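Long-range contact in type C neurotoxin (PDB 3PME), which probably binds gangliosides or phospholipids on nerve-cell membranes through this receptor-binding domain of a botulinum C/D mosaic neurotoxin: residues Tyr66-Lys79 against Thr137-Ile149. Numbering follows the deposited sequence.
Sequences YENSSVSFWIKISK and TNKWFFVTITNNI
W74 and F142 are directly opposed in a non-hydrogen-bonded pair, and their side chains cross obliquely: CB of F142 sits 3.6 Å from the centroid of the six-membered ring of W74, almost on its normal. The chi1 of F142, 180°, swings its ring away from its own N and obliquely to the pyrrole part of the indole, planes 40° apart, with CD1 nearest NE1; CZ reaches CB of S72 at 3.8 Å, where a small serine suits the neighbouring ring. The W74 NE1 hydrogen is taken by Q217. Next along, K76 runs extended over W140, CD 3.6 Å from the centroid of its five-membered ring, a greasy shaft on a flat surface; its final torsion turns (chi4 -73°), and NZ bonds OD1 of N138 at 2.9 Å, from above the amide's carbonyl plane, besides its salt bridge to D409.

These two antiparallel strands, 68-77 and 141-148, belong to the jelly-roll-like, lectin-type N-terminal half of the receptor-binding domain, with 193-201 and 152-157 as their outer neighbours. From S69/N147 to I75/F141, paired backbone bonds alternate with CA-H...O contacts.

V71, F73, I75, F141, V143 and I145 form the other face, apolar toward the sandwich interior, where W111 of strand 108-114 covers V71 and I145. F73 and F141 both place CG between the backbone N and the carbonyl carbon, which turns a face of each ring toward a branched partner on the other strand, in CH-pi contact: V143 CB is 4.0 Å from the F73 centroid, and I75 CG2 is 3.8 Å from that of F141. Toward the partly exposed end this face turns polar, N147 ND2 donating to S69 OG at 3.1 Å. Beyond the I75/F141 pair a water stands in for a direct backbone bond, accepting from I77 N and donating to K139 O, before a weak bond from N138 N to I77 O.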
loop_
_atom_site.group_PDB
_atom_site.type_symbol
_atom_site.label_atom_id
_atom_site.label_comp_id
_atom_site.label_asym_id
_atom_site.label_seq_id
_atom_site.Cartn_x
_atom_site.Cartn_y
_atom_site.Cartn_z
ATOM N N TYR A 66 -4.888 -0.224 -31.982
ATOM C CA TYR A 66 -4.659 -1.529 -32.573
ATOM C C TYR A 66 -3.175 -1.790 -32.824
ATOM O O TYR A 66 -2.774 -2.928 -33.055
ATOM C CB TYR A 66 -5.474 -1.693 -33.857
ATOM C CG TYR A 66 -6.643 -2.643 -33.716
ATOM C CD1 TYR A 66 -6.434 -3.992 -33.469
ATOM C CD2 TYR A 66 -7.950 -2.196 -33.851
ATOM C CE1 TYR A 66 -7.492 -4.869 -33.355
ATOM C CE2 TYR A 66 -9.023 -3.062 -33.727
ATOM C CZ TYR A 66 -8.784 -4.401 -33.483
ATOM O OH TYR A 66 -9.836 -5.275 -33.368
ATOM N N GLU A 67 -2.359 -0.739 -32.777
ATOM C CA GLU A 67 -0.917 -0.888 -32.951
ATOM C C GLU A 67 -0.164 -0.791 -31.630
ATOM O O GLU A 67 0.803 -1.515 -31.402
ATOM C CB GLU A 67 -0.379 0.176 -33.911
ATOM C CG GLU A 67 -1.176 0.316 -35.200
ATOM C CD GLU A 67 -0.855 1.609 -35.934
ATOM O OE1 GLU A 67 0.327 2.025 -35.923
ATOM O OE2 GLU A 67 -1.783 2.216 -36.513
ATOM N N ASN A 68 -0.603 0.116 -30.765
ATOM C CA ASN A 68 0.070 0.322 -29.487
ATOM C C ASN A 68 -0.866 0.837 -28.403
ATOM O O ASN A 68 -1.740 1.663 -28.660
ATOM C CB ASN A 68 1.281 1.254 -29.642
ATOM C CG ASN A 68 0.990 2.476 -30.502
ATOM O OD1 ASN A 68 -0.037 3.141 -30.351
ATOM N ND2 ASN A 68 1.912 2.779 -31.419
ATOM N N SER A 69 -0.683 0.344 -27.180
ATOM C CA SER A 69 -1.552 0.751 -26.087
ATOM C C SER A 69 -0.833 0.581 -24.767
ATOM O O SER A 69 0.200 -0.086 -24.689
ATOM C CB SER A 69 -2.800 -0.126 -26.051
ATOM O OG SER A 69 -2.438 -1.444 -25.675
ATOM N N SER A 70 -1.402 1.182 -23.729
ATOM C CA SER A 70 -0.965 0.933 -22.365
ATOM C C SER A 70 -2.194 0.786 -21.484
ATOM O O SER A 70 -3.224 1.421 -21.714
ATOM C CB SER A 70 -0.081 2.065 -21.845
ATOM O OG SER A 70 1.025 2.294 -22.720
ATOM N N VAL A 71 -2.078 -0.057 -20.469
ATOM C CA VAL A 71 -3.142 -0.214 -19.503
ATOM C C VAL A 71 -2.504 0.022 -18.141
ATOM O O VAL A 71 -1.461 -0.557 -17.854
ATOM C CB VAL A 71 -3.727 -1.631 -19.561
ATOM C CG1 VAL A 71 -4.780 -1.788 -18.491
ATOM C CG2 VAL A 71 -4.298 -1.932 -20.972
ATOM N N SER A 72 -3.089 0.882 -17.313
ATOM C CA SER A 72 -2.547 1.093 -15.977
ATOM C C SER A 72 -3.647 1.048 -14.924
ATOM O O SER A 72 -4.782 1.413 -15.190
ATOM C CB SER A 72 -1.779 2.411 -15.889
ATOM O OG SER A 72 -2.654 3.527 -15.951
ATOM N N PHE A 73 -3.303 0.579 -13.730
ATOM C CA PHE A 73 -4.250 0.529 -12.614
ATOM C C PHE A 73 -3.482 0.076 -11.396
ATOM O O PHE A 73 -2.385 -0.459 -11.528
ATOM C CB PHE A 73 -5.375 -0.479 -12.884
ATOM C CG PHE A 73 -4.888 -1.877 -13.194
ATOM C CD1 PHE A 73 -4.569 -2.235 -14.499
ATOM C CD2 PHE A 73 -4.761 -2.830 -12.195
ATOM C CE1 PHE A 73 -4.118 -3.509 -14.800
ATOM C CE2 PHE A 73 -4.311 -4.117 -12.481
ATOM C CZ PHE A 73 -3.980 -4.462 -13.801
ATOM N N TRP A 74 -4.051 0.286 -10.208
ATOM C CA TRP A 74 -3.492 -0.304 -8.997
ATOM C C TRP A 74 -4.382 -1.463 -8.598
ATOM O O TRP A 74 -5.586 -1.448 -8.852
ATOM C CB TRP A 74 -3.463 0.708 -7.843
ATOM C CG TRP A 74 -2.692 1.943 -8.136
ATOM C CD1 TRP A 74 -2.984 2.891 -9.074
ATOM C CD2 TRP A 74 -1.499 2.379 -7.479
ATOM N NE1 TRP A 74 -2.047 3.887 -9.040
ATOM C CE2 TRP A 74 -1.117 3.596 -8.075
ATOM C CE3 TRP A 74 -0.717 1.859 -6.437
ATOM C CZ2 TRP A 74 0.018 4.298 -7.672
ATOM C CZ3 TRP A 74 0.407 2.562 -6.032
ATOM C CH2 TRP A 74 0.764 3.769 -6.647
ATOM N N ILE A 75 -3.806 -2.458 -7.939
ATOM C CA ILE A 75 -4.576 -3.599 -7.481
ATOM C C ILE A 75 -4.115 -4.007 -6.072
ATOM O O ILE A 75 -2.957 -3.790 -5.694
ATOM C CB ILE A 75 -4.469 -4.775 -8.495
ATOM C CG1 ILE A 75 -5.507 -5.869 -8.206
ATOM C CG2 ILE A 75 -3.028 -5.306 -8.574
ATOM C CD1 ILE A 75 -5.712 -6.829 -9.389
ATOM N N LYS A 76 -5.044 -4.586 -5.318
ATOM C CA LYS A 76 -4.815 -5.014 -3.940
ATOM C C LYS A 76 -5.603 -6.309 -3.788
ATOM O O LYS A 76 -6.825 -6.310 -3.943
ATOM C CB LYS A 76 -5.326 -3.946 -2.969
ATOM C CG LYS A 76 -5.253 -4.340 -1.506
ATOM C CD LYS A 76 -5.636 -3.144 -0.637
ATOM C CE LYS A 76 -5.643 -3.501 0.859
ATOM N NZ LYS A 76 -6.825 -4.341 1.199
ATOM N N ILE A 77 -4.906 -7.415 -3.531
ATOM C CA ILE A 77 -5.508 -8.746 -3.567
ATOM C C ILE A 77 -5.450 -9.388 -2.174
ATOM O O ILE A 77 -4.384 -9.521 -1.596
ATOM C CB ILE A 77 -4.823 -9.644 -4.622
ATOM C CG1 ILE A 77 -4.808 -8.943 -5.983
ATOM C CG2 ILE A 77 -5.547 -10.975 -4.749
ATOM C CD1 ILE A 77 -3.738 -9.475 -6.919
ATOM N N SER A 78 -6.603 -9.764 -1.631
ATOM C CA SER A 78 -6.649 -10.290 -0.270
ATOM C C SER A 78 -5.745 -11.501 -0.063
ATOM O O SER A 78 -5.394 -12.211 -1.007
ATOM C CB SER A 78 -8.090 -10.626 0.133
ATOM O OG SER A 78 -8.518 -11.857 -0.437
ATOM N N LYS A 79 -5.358 -11.724 1.184
ATOM C CA LYS A 79 -4.538 -12.879 1.521
ATOM C C LYS A 79 -5.194 -14.193 1.104
ATOM O O LYS A 79 -4.538 -15.058 0.517
ATOM C CB LYS A 79 -4.227 -12.892 3.023
ATOM C CG LYS A 79 -3.528 -14.165 3.484
ATOM C CD LYS A 79 -3.163 -14.126 4.977
ATOM C CE LYS A 79 -4.384 -13.937 5.853
ATOM N NZ LYS A 79 -4.061 -14.055 7.310
ATOM N N THR A 137 1.223 -9.322 -0.986
ATOM C CA THR A 137 -0.075 -9.859 -0.591
ATOM C C THR A 137 -0.877 -8.800 0.180
ATOM O O THR A 137 -0.405 -8.268 1.183
ATOM C CB THR A 137 0.072 -11.132 0.264
ATOM O OG1 THR A 137 0.753 -12.143 -0.493
ATOM C CG2 THR A 137 -1.305 -11.653 0.642
ATOM N N ASN A 138 -2.085 -8.512 -0.309
ATOM C CA ASN A 138 -2.988 -7.500 0.240
ATOM C C ASN A 138 -2.428 -6.082 0.303
ATOM O O ASN A 138 -2.906 -5.252 1.091
ATOM C CB ASN A 138 -3.517 -7.900 1.628
ATOM C CG ASN A 138 -4.766 -7.130 2.008
ATOM O OD1 ASN A 138 -5.673 -6.968 1.184
ATOM N ND2 ASN A 138 -4.836 -6.674 3.267
ATOM N N LYS A 139 -1.422 -5.796 -0.520
ATOM C CA LYS A 139 -0.853 -4.458 -0.595
ATOM C C LYS A 139 -1.197 -3.862 -1.948
ATOM O O LYS A 139 -1.184 -4.565 -2.954
ATOM C CB LYS A 139 0.672 -4.493 -0.433
ATOM C CG LYS A 139 1.117 -5.008 0.911
ATOM C CD LYS A 139 2.618 -4.960 1.058
ATOM C CE LYS A 139 3.031 -5.568 2.396
ATOM N NZ LYS A 139 4.491 -5.844 2.429
ATOM N N TRP A 140 -1.540 -2.583 -1.975
ATOM C CA TRP A 140 -1.730 -1.911 -3.262
ATOM C C TRP A 140 -0.419 -1.898 -4.031
ATOM O O TRP A 140 0.597 -1.460 -3.501
ATOM C CB TRP A 140 -2.120 -0.461 -3.044
ATOM C CG TRP A 140 -3.509 -0.229 -2.517
ATOM C CD1 TRP A 140 -3.868 0.053 -1.227
ATOM C CD2 TRP A 140 -4.717 -0.221 -3.279
ATOM N NE1 TRP A 140 -5.231 0.237 -1.146
ATOM C CE2 TRP A 140 -5.772 0.088 -2.395
ATOM C CE3 TRP A 140 -5.008 -0.430 -4.633
ATOM C CZ2 TRP A 140 -7.102 0.165 -2.815
ATOM C CZ3 TRP A 140 -6.323 -0.335 -5.049
ATOM C CH2 TRP A 140 -7.352 -0.043 -4.146
ATOM N N PHE A 141 -0.442 -2.356 -5.282
ATOM C CA PHE A 141 0.697 -2.117 -6.171
ATOM C C PHE A 141 0.220 -1.623 -7.529
ATOM O O PHE A 141 -0.916 -1.882 -7.925
ATOM C CB PHE A 141 1.649 -3.324 -6.269
ATOM C CG PHE A 141 1.022 -4.584 -6.806
ATOM C CD1 PHE A 141 0.376 -5.474 -5.961
ATOM C CD2 PHE A 141 1.160 -4.935 -8.151
ATOM C CE1 PHE A 141 -0.172 -6.656 -6.444
ATOM C CE2 PHE A 141 0.626 -6.121 -8.648
ATOM C CZ PHE A 141 -0.041 -6.989 -7.796
ATOM N N PHE A 142 1.083 -0.866 -8.194
ATOM C CA PHE A 142 0.754 -0.207 -9.462
ATOM C C PHE A 142 1.198 -1.070 -10.646
ATOM O O PHE A 142 2.372 -1.451 -10.764
ATOM C CB PHE A 142 1.418 1.168 -9.512
ATOM C CG PHE A 142 1.145 1.932 -10.779
ATOM C CD1 PHE A 142 -0.159 2.203 -11.172
ATOM C CD2 PHE A 142 2.197 2.390 -11.562
ATOM C CE1 PHE A 142 -0.418 2.916 -12.343
ATOM C CE2 PHE A 142 1.950 3.106 -12.723
ATOM C CZ PHE A 142 0.642 3.370 -13.114
ATOM N N VAL A 143 0.243 -1.376 -11.512
ATOM C CA VAL A 143 0.505 -2.211 -12.683
ATOM C C VAL A 143 0.447 -1.360 -13.938
ATOM O O VAL A 143 -0.409 -0.474 -14.071
ATOM C CB VAL A 143 -0.539 -3.345 -12.800
ATOM C CG1 VAL A 143 -0.339 -4.161 -14.092
ATOM C CG2 VAL A 143 -0.484 -4.248 -11.566
ATOM N N THR A 144 1.360 -1.621 -14.866
ATOM C CA THR A 144 1.260 -0.996 -16.180
ATOM C C THR A 144 1.677 -2.013 -17.215
ATOM O O THR A 144 2.754 -2.618 -17.113
ATOM C CB THR A 144 2.144 0.246 -16.336
ATOM O OG1 THR A 144 2.002 1.097 -15.194
ATOM C CG2 THR A 144 1.728 1.014 -17.592
ATOM N N ILE A 145 0.804 -2.212 -18.191
ATOM C CA ILE A 145 1.097 -3.092 -19.316
ATOM C C ILE A 145 1.219 -2.229 -20.562
ATOM O O ILE A 145 0.305 -1.464 -20.858
ATOM C CB ILE A 145 -0.049 -4.084 -19.577
ATOM C CG1 ILE A 145 -0.476 -4.810 -18.299
ATOM C CG2 ILE A 145 0.355 -5.084 -20.674
ATOM C CD1 ILE A 145 0.571 -5.669 -17.747
ATOM N N THR A 146 2.334 -2.341 -21.288
ATOM C CA THR A 146 2.410 -1.702 -22.609
ATOM C C THR A 146 2.371 -2.789 -23.682
ATOM O O THR A 146 2.882 -3.898 -23.484
ATOM C CB THR A 146 3.654 -0.789 -22.786
ATOM O OG1 THR A 146 4.854 -1.579 -22.758
ATOM C CG2 THR A 146 3.722 0.274 -21.684
ATOM N N ASN A 147 1.731 -2.469 -24.802
ATOM C CA ASN A 147 1.583 -3.425 -25.895
ATOM C C ASN A 147 1.978 -2.766 -27.193
ATOM O O ASN A 147 1.529 -1.673 -27.494
ATOM C CB ASN A 147 0.128 -3.883 -26.016
ATOM C CG ASN A 147 -0.401 -4.522 -24.744
ATOM O OD1 ASN A 147 -0.128 -5.687 -24.460
ATOM N ND2 ASN A 147 -1.176 -3.763 -23.982
ATOM N N ASN A 148 2.823 -3.431 -27.966
ATOM C CA ASN A 148 3.113 -2.949 -29.305
ATOM C C ASN A 148 3.147 -4.112 -30.282
ATOM O O ASN A 148 3.953 -5.036 -30.154
ATOM C CB ASN A 148 4.416 -2.146 -29.349
ATOM C CG ASN A 148 4.514 -1.275 -30.583
ATOM O OD1 ASN A 148 4.287 -1.737 -31.702
ATOM N ND2 ASN A 148 4.844 -0.004 -30.388
ATOM N N ILE A 149 2.237 -4.061 -31.239
ATOM C CA ILE A 149 2.081 -5.136 -32.209
ATOM C C ILE A 149 3.352 -5.340 -33.031
ATOM O O ILE A 149 3.533 -6.384 -33.659
ATOM C CB ILE A 149 0.870 -4.868 -33.123
ATOM C CG1 ILE A 149 0.383 -6.170 -33.755
ATOM C CG2 ILE A 149 1.197 -3.806 -34.153
ATOM C CD1 ILE A 149 0.023 -7.221 -32.725
HETATM O O HOH W 1 -2.045 -7.109 -3.502
#